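Local atomic coordinates of peptidoglycan-N-acetylglucosamine deacetylase BC_1974 (Bacillus cereus, PDB entry 5N1P), a protein that removes the N-acetyl group from N-acetylglucosamine residues of peptidoglycan, a hydrolysis that releases acetate and depends on a bound metal such as zinc. Residues H63-A66 against K67-N71; A142-I145 against A146-L150; E188-E192 against E193-P197; L20-L23 against K24-A28; A153-P156 against Q157-I160. All blocks are in the same frame, centred on the assembly; numbering follows the deposited sequence.

In the fold
The five contacts are short-range and spread over one NodB homology (CE4) fold. Contact 1 carries His63, a ligand of the zinc ion that holds the hydroxamate inhibitor; contact 4, at the far end of helix 16-25, lies on the opposite side of the chain's centre, about 35 Å away, centre to centre. Contacts 2 and 5 follow each other along helix 138-152 and strand 157-163, and they touch where Val149 CG1 packs on Ile160 CD1 at 3.9 Å. In contact 2 the Ile145 side chain is about 9 Å from that of His163, the inferred proton donor. Contact 3, in the loop that follows strand 185-187, touches contact 5 through Phe196 CE1 and Gln157 NE2, 3.5 Å apart.

Contact 1: H63-A66 against K67-N71; sequences HNFA and KLYKN. With ZN (zinc ion), chain F; 8GK (~{N}-oxidanylnaphthalene-1-carboxamide), chain E.
Phe65 and Tyr69, one helical turn apart, form the tight part of this contact: the tyrosine ring turns its edge to the phenylalanine face, with planes at 65° and centroids 5.2 Å apart. Tyr69 CD2 makes the closest approach, 3.6 Å from Phe65 CD2 and offset toward the rim. The hydroxyl of the buried Tyr69 is hydrogen-bonded to Pro99 O, fixing the far end of its ring. The lysine side is exposed: Lys70 bends at chi4 (-96°) and a single methylene, CE, meets the Phe65 ring edge, 3.6 Å from its CE1, while Lys67 lays CG and CD across the Asn64 amide and only its ammonium end leads off. Asn64 opens the helix, its OD1 accepting from Lys67 N at 2.9 Å in a nearly straight bond (165°). Just before this N-cap, His63 NE2 binds the zinc ion at 2.1 Å; His59 and Asp10 complete the protein ligands. The Asp-His-His metal site, here also bound by hydroxamate O12 and O14, is typical of CE4 polysaccharide deacetylases.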
loop_
_atom_site.group_PDB
_atom_site.type_symbol
_atom_site.label_atom_id
_atom_site.label_comp_id
_atom_site.label_asym_id
_atom_site.label_seq_id
_atom_site.Cartn_x
_atom_site.Cartn_y
_atom_site.Cartn_z
ATOM N N HIS A 63 -8.702 -4.723 10.336
ATOM C CA HIS A 63 -8.062 -3.420 10.527
ATOM C C HIS A 63 -8.254 -2.939 11.970
ATOM O O HIS A 63 -8.386 -1.739 12.229
ATOM C CB HIS A 63 -8.623 -2.393 9.530
ATOM C CG HIS A 63 -7.687 -1.264 9.215
ATOM N ND1 HIS A 63 -7.434 -0.233 10.094
ATOM C CD2 HIS A 63 -6.975 -0.987 8.096
ATOM C CE1 HIS A 63 -6.590 0.620 9.540
ATOM N NE2 HIS A 63 -6.301 0.190 8.324
ATOM N N ASN A 64 -8.270 -3.893 12.898
ATOM C CA ASN A 64 -8.533 -3.608 14.307
ATOM C C ASN A 64 -7.241 -3.699 15.119
ATOM O O ASN A 64 -6.680 -4.772 15.267
ATOM C CB ASN A 64 -9.585 -4.581 14.846
ATOM C CG ASN A 64 -9.977 -4.295 16.288
ATOM O OD1 ASN A 64 -9.150 -4.364 17.199
ATOM N ND2 ASN A 64 -11.255 -3.990 16.501
ATOM N N PHE A 65 -6.778 -2.562 15.628
ATOM C CA PHE A 65 -5.525 -2.483 16.384
ATOM C C PHE A 65 -5.438 -3.485 17.539
ATOM O O PHE A 65 -4.440 -4.186 17.695
ATOM C CB PHE A 65 -5.346 -1.061 16.913
ATOM C CG PHE A 65 -4.008 -0.810 17.541
ATOM C CD1 PHE A 65 -3.803 -1.040 18.888
ATOM C CD2 PHE A 65 -2.956 -0.316 16.775
ATOM C CE1 PHE A 65 -2.568 -0.799 19.469
ATOM C CE2 PHE A 65 -1.715 -0.077 17.353
ATOM C CZ PHE A 65 -1.526 -0.319 18.699
ATOM N N ALA A 66 -6.484 -3.548 18.350
ATOM C CA ALA A 66 -6.488 -4.440 19.507
ATOM C C ALA A 66 -6.403 -5.920 19.106
ATOM O O ALA A 66 -5.671 -6.705 19.722
ATOM C CB ALA A 66 -7.734 -4.188 20.356
ATOM N N LYS A 67 -7.161 -6.300 18.084
ATOM C CA LYS A 67 -7.140 -7.678 17.601
ATOM C C LYS A 67 -5.789 -8.055 17.001
ATOM O O LYS A 67 -5.253 -9.129 17.290
ATOM C CB LYS A 67 -8.243 -7.911 16.558
ATOM C CG LYS A 67 -9.653 -7.896 17.146
ATOM C CD LYS A 67 -10.703 -8.119 16.065
ATOM C CE LYS A 67 -12.112 -8.138 16.666
ATOM N NZ LYS A 67 -13.153 -8.316 15.608
ATOM N N LEU A 68 -5.246 -7.178 16.167
ATOM C CA LEU A 68 -4.021 -7.494 15.453
ATOM C C LEU A 68 -2.795 -7.595 16.341
ATOM O O LEU A 68 -1.986 -8.512 16.188
ATOM C CB LEU A 68 -3.759 -6.445 14.376
ATOM C CG LEU A 68 -4.780 -6.377 13.242
ATOM C CD1 LEU A 68 -4.654 -5.064 12.471
ATOM C CD2 LEU A 68 -4.590 -7.544 12.292
ATOM N N TYR A 69 -2.644 -6.641 17.255
ATOM C CA TYR A 69 -1.378 -6.502 17.967
ATOM C C TYR A 69 -1.469 -7.001 19.402
ATOM O O TYR A 69 -0.739 -7.917 19.775
ATOM C CB TYR A 69 -0.906 -5.047 17.894
ATOM C CG TYR A 69 -0.833 -4.603 16.449
ATOM C CD1 TYR A 69 -0.011 -5.272 15.541
ATOM C CD2 TYR A 69 -1.596 -3.544 15.981
ATOM C CE1 TYR A 69 0.055 -4.896 14.202
ATOM C CE2 TYR A 69 -1.537 -3.159 14.643
ATOM C CZ TYR A 69 -0.711 -3.847 13.764
ATOM O OH TYR A 69 -0.654 -3.481 12.443
ATOM N N LYS A 70 -2.380 -6.443 20.192
ATOM C CA LYS A 70 -2.532 -6.885 21.582
ATOM C C LYS A 70 -2.995 -8.338 21.678
ATOM O O LYS A 70 -2.429 -9.135 22.433
ATOM C CB LYS A 70 -3.510 -5.973 22.316
ATOM C CG LYS A 70 -3.369 -4.523 21.920
ATOM C CD LYS A 70 -4.171 -3.611 22.818
ATOM C CE LYS A 70 -3.842 -2.162 22.532
ATOM N NZ LYS A 70 -2.805 -1.614 23.456
ATOM N N ASN A 71 -4.026 -8.684 20.915
ATOM C CA ASN A 71 -4.555 -10.046 20.908
ATOM C C ASN A 71 -3.742 -10.963 19.985
ATOM O O ASN A 71 -3.976 -12.174 19.932
ATOM C CB ASN A 71 -6.027 -10.053 20.490
ATOM C CG ASN A 71 -6.916 -9.309 21.466
ATOM O OD1 ASN A 71 -6.459 -8.829 22.504
ATOM N ND2 ASN A 71 -8.198 -9.207 21.136
HETATM ZN ZN ZN F . -5.269 1.131 6.701
HETATM C C1 8GK E . -2.961 2.678 7.895
HETATM C C2 8GK E . -2.522 3.665 8.926
HETATM C C3 8GK E . -3.494 4.285 9.698
HETATM C C4 8GK E . -3.116 5.194 10.680
HETATM C C5 8GK E . -1.767 5.476 10.898
HETATM C C6 8GK E . -0.795 4.850 10.125
HETATM C C7 8GK E . -1.177 3.940 9.141
HETATM C C8 8GK E . -4.100 5.812 11.440
HETATM C C9 8GK E . -5.448 5.536 11.226
HETATM C C10 8GK E . -5.822 4.628 10.241
HETATM C C11 8GK E . -4.840 4.004 9.483
HETATM O O12 8GK E . -3.450 1.644 8.304
HETATM N N13 8GK E . -2.859 2.930 6.591
HETATM O O14 8GK E . -3.846 2.396 5.764
HETATM O O HOH W 1 -6.230 3.191 7.018
#

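Contact 2: A142-I145 against A146-L150; sequences AAQI and AQNVL
Gln147 reaches back over the preceding turn toward Ala143 and Gln144, and its chain can be followed outward atom by atom. CB lies 3.8 Å from Ala143 O. The first torsion sets CG between the backbone N and the carbonyl carbon (chi1 63°), which brings CG to 3.0 Å from Gln144 O. Beyond CG the chain is extended, and its terminal amide arrives beside that of Gln144, the two planes 39° apart. Gln147 CD lies 3.8 Å from Gln144 CD, and at the tip Gln147 NE2 comes closer, 3.0 Å from Gln144 CD. All of this is built on helix 138-152, the helical arm of the beta-alpha-beta unit that runs from strand 126-127 to strand 157-163. Its i to i+4 ladder is regular here, from Ala146 N to Ala142 O at 2.9 Å through to Val149 N to Ile145 O at 3.0 Å. Another face, with Ala142, Ile145 and Val149, is turned to the protein. Ile145 is buried against Gln168 and Ala172 of helix 167-182, and Ala142 meets Ala171 of the same helix. Asn148 CB approaches Ile145 O at 3.3 Å, while its ND2 is hydrogen-bonded to Tyr133 OH and Ser128 O. On the next residue, Val149 CG2 sits 3.5 Å from Ile145 O.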
loop_
_atom_site.group_PDB
_atom_site.type_symbol
_atom_site.label_atom_id
_atom_site.label_comp_id
_atom_site.label_asym_id
_atom_site.label_seq_id
_atom_site.Cartn_x
_atom_site.Cartn_y
_atom_site.Cartn_z
ATOM N N ALA A 142 -6.203 17.624 -3.251
ATOM C CA ALA A 142 -5.261 16.869 -4.070
ATOM C C ALA A 142 -3.947 17.613 -4.265
ATOM O O ALA A 142 -2.871 17.014 -4.179
ATOM C CB ALA A 142 -5.885 16.538 -5.432
ATOM N N ALA A 143 -4.038 18.911 -4.540
ATOM C CA ALA A 143 -2.845 19.726 -4.734
ATOM C C ALA A 143 -1.990 19.738 -3.465
ATOM O O ALA A 143 -0.762 19.672 -3.533
ATOM C CB ALA A 143 -3.229 21.147 -5.141
ATOM N N GLN A 144 -2.651 19.819 -2.312
ATOM C CA GLN A 144 -1.956 19.843 -1.024
ATOM C C GLN A 144 -1.309 18.490 -0.726
ATOM O O GLN A 144 -0.195 18.411 -0.223
ATOM C CB GLN A 144 -2.921 20.226 0.100
ATOM C CG GLN A 144 -2.300 20.224 1.493
ATOM C CD GLN A 144 -1.327 21.359 1.726
ATOM O OE1 GLN A 144 -0.205 21.143 2.197
ATOM N NE2 GLN A 144 -1.756 22.581 1.426
ATOM N N ILE A 145 -2.022 17.421 -1.039
ATOM C CA ILE A 145 -1.470 16.081 -0.882
ATOM C C ILE A 145 -0.250 15.888 -1.780
ATOM O O ILE A 145 0.774 15.341 -1.356
ATOM C CB ILE A 145 -2.536 15.027 -1.191
ATOM C CG1 ILE A 145 -3.607 15.072 -0.110
ATOM C CG2 ILE A 145 -1.920 13.630 -1.274
ATOM C CD1 ILE A 145 -4.877 14.329 -0.486
ATOM N N ALA A 146 -0.347 16.369 -3.015
ATOM C CA ALA A 146 0.763 16.253 -3.938
ATOM C C ALA A 146 1.991 16.987 -3.387
ATOM O O ALA A 146 3.099 16.453 -3.425
ATOM C CB ALA A 146 0.378 16.781 -5.311
ATOM N N GLN A 147 1.808 18.186 -2.836
ATOM C CA GLN A 147 2.971 18.893 -2.305
ATOM C C GLN A 147 3.501 18.213 -1.038
ATOM O O GLN A 147 4.696 18.278 -0.766
ATOM C CB GLN A 147 2.669 20.374 -2.032
ATOM C CG GLN A 147 1.608 20.656 -0.992
ATOM C CD GLN A 147 1.781 22.022 -0.352
ATOM O OE1 GLN A 147 2.901 22.507 -0.203
ATOM N NE2 GLN A 147 0.673 22.665 -0.009
ATOM N N ASN A 148 2.631 17.559 -0.269
ATOM C CA ASN A 148 3.097 16.806 0.898
ATOM C C ASN A 148 4.063 15.721 0.470
ATOM O O ASN A 148 5.115 15.530 1.079
ATOM C CB ASN A 148 1.940 16.176 1.665
ATOM C CG ASN A 148 1.078 17.195 2.387
ATOM O OD1 ASN A 148 1.444 18.368 2.533
ATOM N ND2 ASN A 148 -0.086 16.743 2.848
ATOM N N VAL A 149 3.700 15.013 -0.591
ATOM C CA VAL A 149 4.547 13.959 -1.125
ATOM C C VAL A 149 5.810 14.510 -1.783
ATOM O O VAL A 149 6.918 14.075 -1.457
ATOM C CB VAL A 149 3.787 13.100 -2.143
ATOM C CG1 VAL A 149 4.734 12.104 -2.812
ATOM C CG2 VAL A 149 2.658 12.372 -1.447
ATOM N N LEU A 150 5.637 15.472 -2.692
ATOM C CA LEU A 150 6.729 15.929 -3.554
ATOM C C LEU A 150 7.911 16.502 -2.791
ATOM O O LEU A 150 9.064 16.322 -3.193
ATOM C CB LEU A 150 6.222 16.973 -4.557
ATOM C CG LEU A 150 5.279 16.400 -5.617
ATOM C CD1 LEU A 150 4.736 17.496 -6.534
ATOM C CD2 LEU A 150 5.968 15.306 -6.409
#

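Contact 3: E188-E192 against E193-P197; sequences EAYHE and ESHFP
Tyr190 OH and His195 ND1 share a hydrogen bond of 2.7 Å, the shortest link across this turn. The two rings meet rim to rim, with planes at 74° and neither over the face of the other; ND1 lies near the tyrosine ring plane, and the hydroxyl near that of the imidazole. Both side chains leave the backbone with CG anti to N (Tyr190 chi1 176°), which carries the rings toward each other past the turn at Glu192 and Glu193. That turn is held by Ser194 N, which donates to His191 O at 2.9 Å. Water 2 adds a bridge, accepting from His191 N at 3.0 Å and donating weakly to Ser194 O. Around this first shell, Tyr55 and Trp122 each pair edge-to-face with the Tyr190 ring, and Glu192 OE2 is tied to Tyr55 OH and Lys94 N. The loop following strand 185-187 is thereby joined to strand 55-58 and to the ends of strands 95-96 and 120-121. Because either Tyr190 OH or His195 ND1 could be the donor, the pair could probably persist with the histidine in more than one protonation arrangement.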
loop_
_atom_site.group_PDB
_atom_site.type_symbol
_atom_site.label_atom_id
_atom_site.label_comp_id
_atom_site.label_asym_id
_atom_site.label_seq_id
_atom_site.Cartn_x
_atom_site.Cartn_y
_atom_site.Cartn_z
ATOM N N GLU A 188 7.602 2.042 -9.831
ATOM C CA GLU A 188 7.543 0.590 -9.898
ATOM C C GLU A 188 6.650 0.012 -8.827
ATOM O O GLU A 188 6.423 0.621 -7.776
ATOM C CB GLU A 188 8.932 -0.030 -9.765
ATOM C CG GLU A 188 9.847 0.229 -10.956
ATOM C CD GLU A 188 11.033 -0.711 -10.976
ATOM O OE1 GLU A 188 11.603 -0.965 -9.895
ATOM O OE2 GLU A 188 11.399 -1.192 -12.071
ATOM N N ALA A 189 6.144 -1.177 -9.114
ATOM C CA ALA A 189 5.453 -1.957 -8.100
ATOM C C ALA A 189 6.475 -2.659 -7.225
ATOM O O ALA A 189 7.625 -2.830 -7.609
ATOM C CB ALA A 189 4.534 -2.974 -8.733
ATOM N N TYR A 190 6.040 -3.085 -6.052
ATOM C CA TYR A 190 6.823 -4.006 -5.258
ATOM C C TYR A 190 7.022 -5.304 -5.991
ATOM O O TYR A 190 6.147 -5.780 -6.689
ATOM C CB TYR A 190 6.155 -4.268 -3.909
ATOM C CG TYR A 190 6.849 -5.300 -3.047
ATOM C CD1 TYR A 190 7.900 -4.934 -2.206
ATOM C CD2 TYR A 190 6.433 -6.636 -3.043
ATOM C CE1 TYR A 190 8.533 -5.874 -1.401
ATOM C CE2 TYR A 190 7.059 -7.578 -2.249
ATOM C CZ TYR A 190 8.104 -7.187 -1.418
ATOM O OH TYR A 190 8.691 -8.161 -0.635
ATOM N N HIS A 191 8.179 -5.897 -5.740
ATOM C CA HIS A 191 8.679 -7.122 -6.369
ATOM C C HIS A 191 9.246 -8.093 -5.313
ATOM O O HIS A 191 10.234 -7.776 -4.657
ATOM C CB HIS A 191 9.642 -6.585 -7.395
ATOM C CG HIS A 191 8.987 -6.140 -8.662
ATOM N ND1 HIS A 191 8.396 -4.906 -8.834
ATOM C CD2 HIS A 191 9.219 -6.611 -9.909
ATOM C CE1 HIS A 191 8.069 -4.749 -10.107
ATOM N NE2 HIS A 191 8.576 -5.776 -10.784
ATOM N N GLU A 192 8.517 -9.201 -5.090
ATOM C CA GLU A 192 8.882 -10.168 -4.049
ATOM C C GLU A 192 10.316 -10.670 -4.211
ATOM O O GLU A 192 11.047 -10.821 -3.226
ATOM C CB GLU A 192 7.922 -11.360 -4.027
ATOM C CG GLU A 192 6.623 -11.085 -3.280
ATOM C CD GLU A 192 5.624 -12.239 -3.304
ATOM O OE1 GLU A 192 5.978 -13.366 -3.714
ATOM O OE2 GLU A 192 4.461 -11.998 -2.920
ATOM N N GLU A 193 10.721 -10.914 -5.453
ATOM C CA GLU A 193 12.066 -11.409 -5.721
ATOM C C GLU A 193 13.135 -10.331 -5.517
ATOM O O GLU A 193 14.334 -10.629 -5.532
ATOM C CB GLU A 193 12.150 -11.960 -7.148
ATOM C CG GLU A 193 11.884 -10.925 -8.247
ATOM C CD GLU A 193 10.397 -10.706 -8.545
ATOM O OE1 GLU A 193 9.552 -10.904 -7.643
ATOM O OE2 GLU A 193 10.072 -10.337 -9.696
ATOM N N SER A 194 12.699 -9.087 -5.336
ATOM C CA SER A 194 13.605 -7.951 -5.156
ATOM C C SER A 194 13.336 -7.228 -3.845
ATOM O O SER A 194 13.520 -6.011 -3.751
ATOM C CB SER A 194 13.469 -6.957 -6.312
ATOM O OG SER A 194 13.775 -7.573 -7.550
ATOM N N HIS A 195 12.887 -7.976 -2.842
ATOM C CA HIS A 195 12.565 -7.389 -1.542
ATOM C C HIS A 195 13.740 -6.637 -0.933
ATOM O O HIS A 195 14.872 -7.102 -0.986
ATOM C CB HIS A 195 12.116 -8.469 -0.559
ATOM C CG HIS A 195 11.780 -7.933 0.797
ATOM N ND1 HIS A 195 10.576 -7.323 1.073
ATOM C CD2 HIS A 195 12.493 -7.903 1.949
ATOM C CE1 HIS A 195 10.564 -6.932 2.336
ATOM N NE2 HIS A 195 11.713 -7.279 2.891
ATOM N N PHE A 196 13.459 -5.467 -0.371
ATOM C CA PHE A 196 14.391 -4.806 0.533
ATOM C C PHE A 196 13.572 -4.303 1.710
ATOM O O PHE A 196 12.393 -3.978 1.554
ATOM C CB PHE A 196 15.159 -3.673 -0.170
ATOM C CG PHE A 196 14.283 -2.599 -0.745
ATOM C CD1 PHE A 196 14.070 -1.414 -0.057
ATOM C CD2 PHE A 196 13.680 -2.767 -1.979
ATOM C CE1 PHE A 196 13.264 -0.420 -0.599
ATOM C CE2 PHE A 196 12.867 -1.782 -2.519
ATOM C CZ PHE A 196 12.661 -0.608 -1.827
ATOM N N PRO A 197 14.176 -4.282 2.904
ATOM C CA PRO A 197 13.408 -3.917 4.099
ATOM C C PRO A 197 13.020 -2.439 4.137
ATOM O O PRO A 197 13.844 -1.543 3.899
ATOM C CB PRO A 197 14.359 -4.252 5.253
ATOM C CG PRO A 197 15.380 -5.180 4.669
ATOM C CD PRO A 197 15.529 -4.753 3.238
HETATM O O HOH W 2 10.570 -4.512 -4.588
#

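Contact 4: L20-L23 against K24-A28; sequences LNTL and KQHDA
Leu23 O accepts from both His26 N, at 3.2 Å, and Ala28 N, at 2.8 Å, from opposite faces of its plane, where the regular i to i+4 pattern of helix 16-25 gives way to a Schellman motif. Asp27 N returns to Lys24 O, and Asp27, with its positive phi of 47°, is the C-prime residue that turns the chain out of the helix toward strand 31-34, within the beta-alpha-beta unit begun by strand 2-9. Among the side chains, His26 lies alongside Thr22, both pointing the same way. Its CG is anti to the carbonyl carbon (chi1 -65°), which folds the ring back along the helix so that ND1 donates to Thr22 O at 2.9 Å. The bond is nearly straight at 174°, and the oxygen sits in the imidazole plane. Thr22 CG2 comes to 4.1 Å from the same ND1, while Thr22 OG1 is bonded to Glu18 O. On the inner side, Leu23 CD2 packs against Ala28 CB at 4.0 Å; Phe32 covers Leu23, and Leu177 of helix 167-182 meets both His26 and Ala28. With ND1 acting as donor, the imidazole supplies an N-H to a last-turn carbonyl whose backbone bond, from His26 N, is weak. The accepting carbonyl, at the negative end of the helix dipole, would be expected to favour a proton on ND1, and perhaps the cationic ring.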
loop_
_atom_site.group_PDB
_atom_site.type_symbol
_atom_site.label_atom_id
_atom_site.label_comp_id
_atom_site.label_asym_id
_atom_site.label_seq_id
_atom_site.Cartn_x
_atom_site.Cartn_y
_atom_site.Cartn_z
ATOM N N LEU A 20 -6.579 3.097 -11.376
ATOM C CA LEU A 20 -5.914 2.175 -12.286
ATOM C C LEU A 20 -5.782 2.757 -13.684
ATOM O O LEU A 20 -4.757 2.576 -14.342
ATOM C CB LEU A 20 -6.666 0.845 -12.336
ATOM C CG LEU A 20 -6.483 0.019 -11.065
ATOM C CD1 LEU A 20 -7.443 -1.151 -11.063
ATOM C CD2 LEU A 20 -5.040 -0.472 -10.966
ATOM N N ASN A 21 -6.810 3.468 -14.132
ATOM C CA ASN A 21 -6.767 4.096 -15.447
ATOM C C ASN A 21 -5.723 5.207 -15.477
ATOM O O ASN A 21 -4.989 5.357 -16.450
ATOM C CB ASN A 21 -8.144 4.628 -15.830
ATOM C CG ASN A 21 -9.158 3.513 -16.034
ATOM O OD1 ASN A 21 -8.791 2.375 -16.335
ATOM N ND2 ASN A 21 -10.436 3.832 -15.867
ATOM N N THR A 22 -5.635 5.962 -14.387
ATOM C CA THR A 22 -4.654 7.034 -14.285
ATOM C C THR A 22 -3.230 6.473 -14.310
ATOM O O THR A 22 -2.363 6.992 -15.015
ATOM C CB THR A 22 -4.885 7.865 -13.003
ATOM O OG1 THR A 22 -6.164 8.511 -13.095
ATOM C CG2 THR A 22 -3.795 8.921 -12.829
ATOM N N LEU A 23 -2.998 5.399 -13.557
ATOM C CA LEU A 23 -1.685 4.766 -13.527
ATOM C C LEU A 23 -1.291 4.250 -14.918
ATOM O O LEU A 23 -0.156 4.441 -15.364
ATOM C CB LEU A 23 -1.671 3.626 -12.504
ATOM C CG LEU A 23 -1.791 4.107 -11.049
ATOM C CD1 LEU A 23 -2.047 2.937 -10.107
ATOM C CD2 LEU A 23 -0.531 4.875 -10.650
ATOM N N LYS A 24 -2.241 3.624 -15.607
ATOM C CA LYS A 24 -1.992 3.087 -16.944
ATOM C C LYS A 24 -1.665 4.188 -17.951
ATOM O O LYS A 24 -0.774 4.024 -18.787
ATOM C CB LYS A 24 -3.198 2.280 -17.432
ATOM C CG LYS A 24 -2.980 1.615 -18.787
ATOM C CD LYS A 24 -4.225 0.889 -19.259
ATOM C CE LYS A 24 -4.570 -0.277 -18.347
ATOM N NZ LYS A 24 -5.700 -1.082 -18.891
ATOM N N GLN A 25 -2.379 5.307 -17.862
ATOM C CA GLN A 25 -2.169 6.446 -18.762
ATOM C C GLN A 25 -0.792 7.090 -18.587
ATOM O O GLN A 25 -0.305 7.780 -19.489
ATOM C CB GLN A 25 -3.272 7.485 -18.548
ATOM C CG GLN A 25 -4.617 7.067 -19.140
ATOM C CD GLN A 25 -5.790 7.838 -18.560
ATOM O OE1 GLN A 25 -5.607 8.800 -17.816
ATOM N NE2 GLN A 25 -7.003 7.418 -18.905
ATOM N N HIS A 26 -0.163 6.853 -17.437
ATOM C CA HIS A 26 1.193 7.350 -17.189
ATOM C C HIS A 26 2.214 6.213 -17.128
ATOM O O HIS A 26 3.358 6.431 -16.728
ATOM C CB HIS A 26 1.256 8.150 -15.884
ATOM C CG HIS A 26 0.445 9.408 -15.897
ATOM N ND1 HIS A 26 -0.909 9.424 -15.631
ATOM C CD2 HIS A 26 0.798 10.694 -16.125
ATOM C CE1 HIS A 26 -1.355 10.664 -15.703
ATOM N NE2 HIS A 26 -0.339 11.455 -16.003
ATOM N N ASP A 27 1.792 5.015 -17.527
ATOM C CA ASP A 27 2.628 3.813 -17.490
ATOM C C ASP A 27 3.356 3.663 -16.159
ATOM O O ASP A 27 4.549 3.362 -16.112
ATOM C CB ASP A 27 3.629 3.821 -18.649
ATOM C CG ASP A 27 2.951 3.715 -20.002
ATOM O OD1 ASP A 27 2.233 2.717 -20.229
ATOM O OD2 ASP A 27 3.130 4.628 -20.838
ATOM N N ALA A 28 2.624 3.893 -15.076
ATOM C CA ALA A 28 3.168 3.755 -13.737
ATOM C C ALA A 28 2.648 2.468 -13.115
ATOM O O ALA A 28 1.504 2.091 -13.350
ATOM C CB ALA A 28 2.784 4.944 -12.879
#

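Contact 5: A153-P156 against Q157-I160; sequences ATKP and QEVI
Lys155 and Glu158 cross at about a right angle in the turn between helix 138-152 and strand 157-163, the return leg of a beta-alpha-beta unit in the parallel sheet. The glutamate bends at its second torsion (chi2 -82°), doubling back so that its carboxylate faces the loop and not the line of the strand. Three donors converge on OE2. Thr154 N, at 3.0 Å, and Lys155 N, at 2.9 Å, both approach on the anti side, nearly straight and each somewhat out of the carboxylate plane. The ammonium of the same lysine takes the syn side: its chain runs past the carboxylate, Lys155 CG 3.3 Å from Glu158 OE2, and turns at its end (chi4 51°) to place NZ in a salt bridge. Two successive backbone amides and a charge on one oxygen would probably favour the ionised glutamate. The other oxygen, OE1, is bonded to Thr125 OG1, which also receives Val159 N, so both carboxylate oxygens are held. The backbone of Glu158 itself pairs with Val3 and Tyr5 of strand 2-9. Lys155 NZ lies 2.9 Å from Glu158 OE2 and makes a weak second bond of 3.4 Å to Glu158 OE1.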
loop_
_atom_site.group_PDB
_atom_site.type_symbol
_atom_site.label_atom_id
_atom_site.label_comp_id
_atom_site.label_asym_id
_atom_site.label_seq_id
_atom_site.Cartn_x
_atom_site.Cartn_y
_atom_site.Cartn_z
ATOM N N ALA A 153 10.162 13.831 -0.889
ATOM C CA ALA A 153 10.857 12.870 -1.744
ATOM C C ALA A 153 12.302 13.290 -1.999
ATOM O O ALA A 153 12.558 14.201 -2.781
ATOM C CB ALA A 153 10.120 12.704 -3.058
ATOM N N THR A 154 13.240 12.609 -1.348
ATOM C CA THR A 154 14.654 12.964 -1.436
ATOM C C THR A 154 15.563 11.754 -1.673
ATOM O O THR A 154 16.582 11.858 -2.366
ATOM C CB THR A 154 15.114 13.674 -0.153
ATOM O OG1 THR A 154 14.818 12.847 0.978
ATOM C CG2 THR A 154 14.390 14.993 0.009
ATOM N N LYS A 155 15.193 10.618 -1.086
ATOM C CA LYS A 155 16.003 9.396 -1.129
ATOM C C LYS A 155 15.863 8.648 -2.457
ATOM O O LYS A 155 14.865 8.823 -3.163
ATOM C CB LYS A 155 15.611 8.463 0.024
ATOM C CG LYS A 155 15.476 9.139 1.372
ATOM C CD LYS A 155 14.770 8.223 2.359
ATOM C CE LYS A 155 14.099 9.033 3.451
ATOM N NZ LYS A 155 13.257 10.114 2.863
ATOM N N PRO A 156 16.860 7.805 -2.795
ATOM C CA PRO A 156 16.819 6.988 -4.015
ATOM C C PRO A 156 15.586 6.089 -4.076
ATOM O O PRO A 156 15.026 5.904 -5.154
ATOM C CB PRO A 156 18.093 6.145 -3.916
ATOM C CG PRO A 156 19.009 6.958 -3.090
ATOM C CD PRO A 156 18.142 7.648 -2.083
ATOM N N GLN A 157 15.193 5.535 -2.933
ATOM C CA GLN A 157 13.956 4.761 -2.826
ATOM C C GLN A 157 13.000 5.435 -1.857
ATOM O O GLN A 157 13.372 5.750 -0.727
ATOM C CB GLN A 157 14.234 3.334 -2.358
ATOM C CG GLN A 157 15.109 2.528 -3.285
ATOM C CD GLN A 157 16.256 1.879 -2.549
ATOM O OE1 GLN A 157 17.209 2.553 -2.152
ATOM N NE2 GLN A 157 16.170 0.568 -2.353
ATOM N N GLU A 158 11.774 5.676 -2.307
ATOM C CA GLU A 158 10.744 6.219 -1.436
ATOM C C GLU A 158 9.496 5.366 -1.539
ATOM O O GLU A 158 9.096 4.972 -2.636
ATOM C CB GLU A 158 10.412 7.663 -1.800
ATOM C CG GLU A 158 11.575 8.643 -1.637
ATOM C CD GLU A 158 11.758 9.131 -0.204
ATOM O OE1 GLU A 158 11.107 8.596 0.716
ATOM O OE2 GLU A 158 12.565 10.063 0.007
ATOM N N VAL A 159 8.888 5.069 -0.396
ATOM C CA VAL A 159 7.643 4.303 -0.353
ATOM C C VAL A 159 6.556 5.218 0.165
ATOM O O VAL A 159 6.637 5.709 1.285
ATOM C CB VAL A 159 7.771 3.060 0.539
ATOM C CG1 VAL A 159 6.438 2.309 0.626
ATOM C CG2 VAL A 159 8.887 2.165 0.014
ATOM N N ILE A 160 5.558 5.480 -0.669
ATOM C CA ILE A 160 4.591 6.533 -0.394
ATOM C C ILE A 160 3.244 5.971 0.060
ATOM O O ILE A 160 2.632 5.169 -0.649
ATOM C CB ILE A 160 4.380 7.403 -1.638
ATOM C CG1 ILE A 160 5.720 8.006 -2.077
ATOM C CG2 ILE A 160 3.344 8.476 -1.355
ATOM C CD1 ILE A 160 5.739 8.421 -3.527
#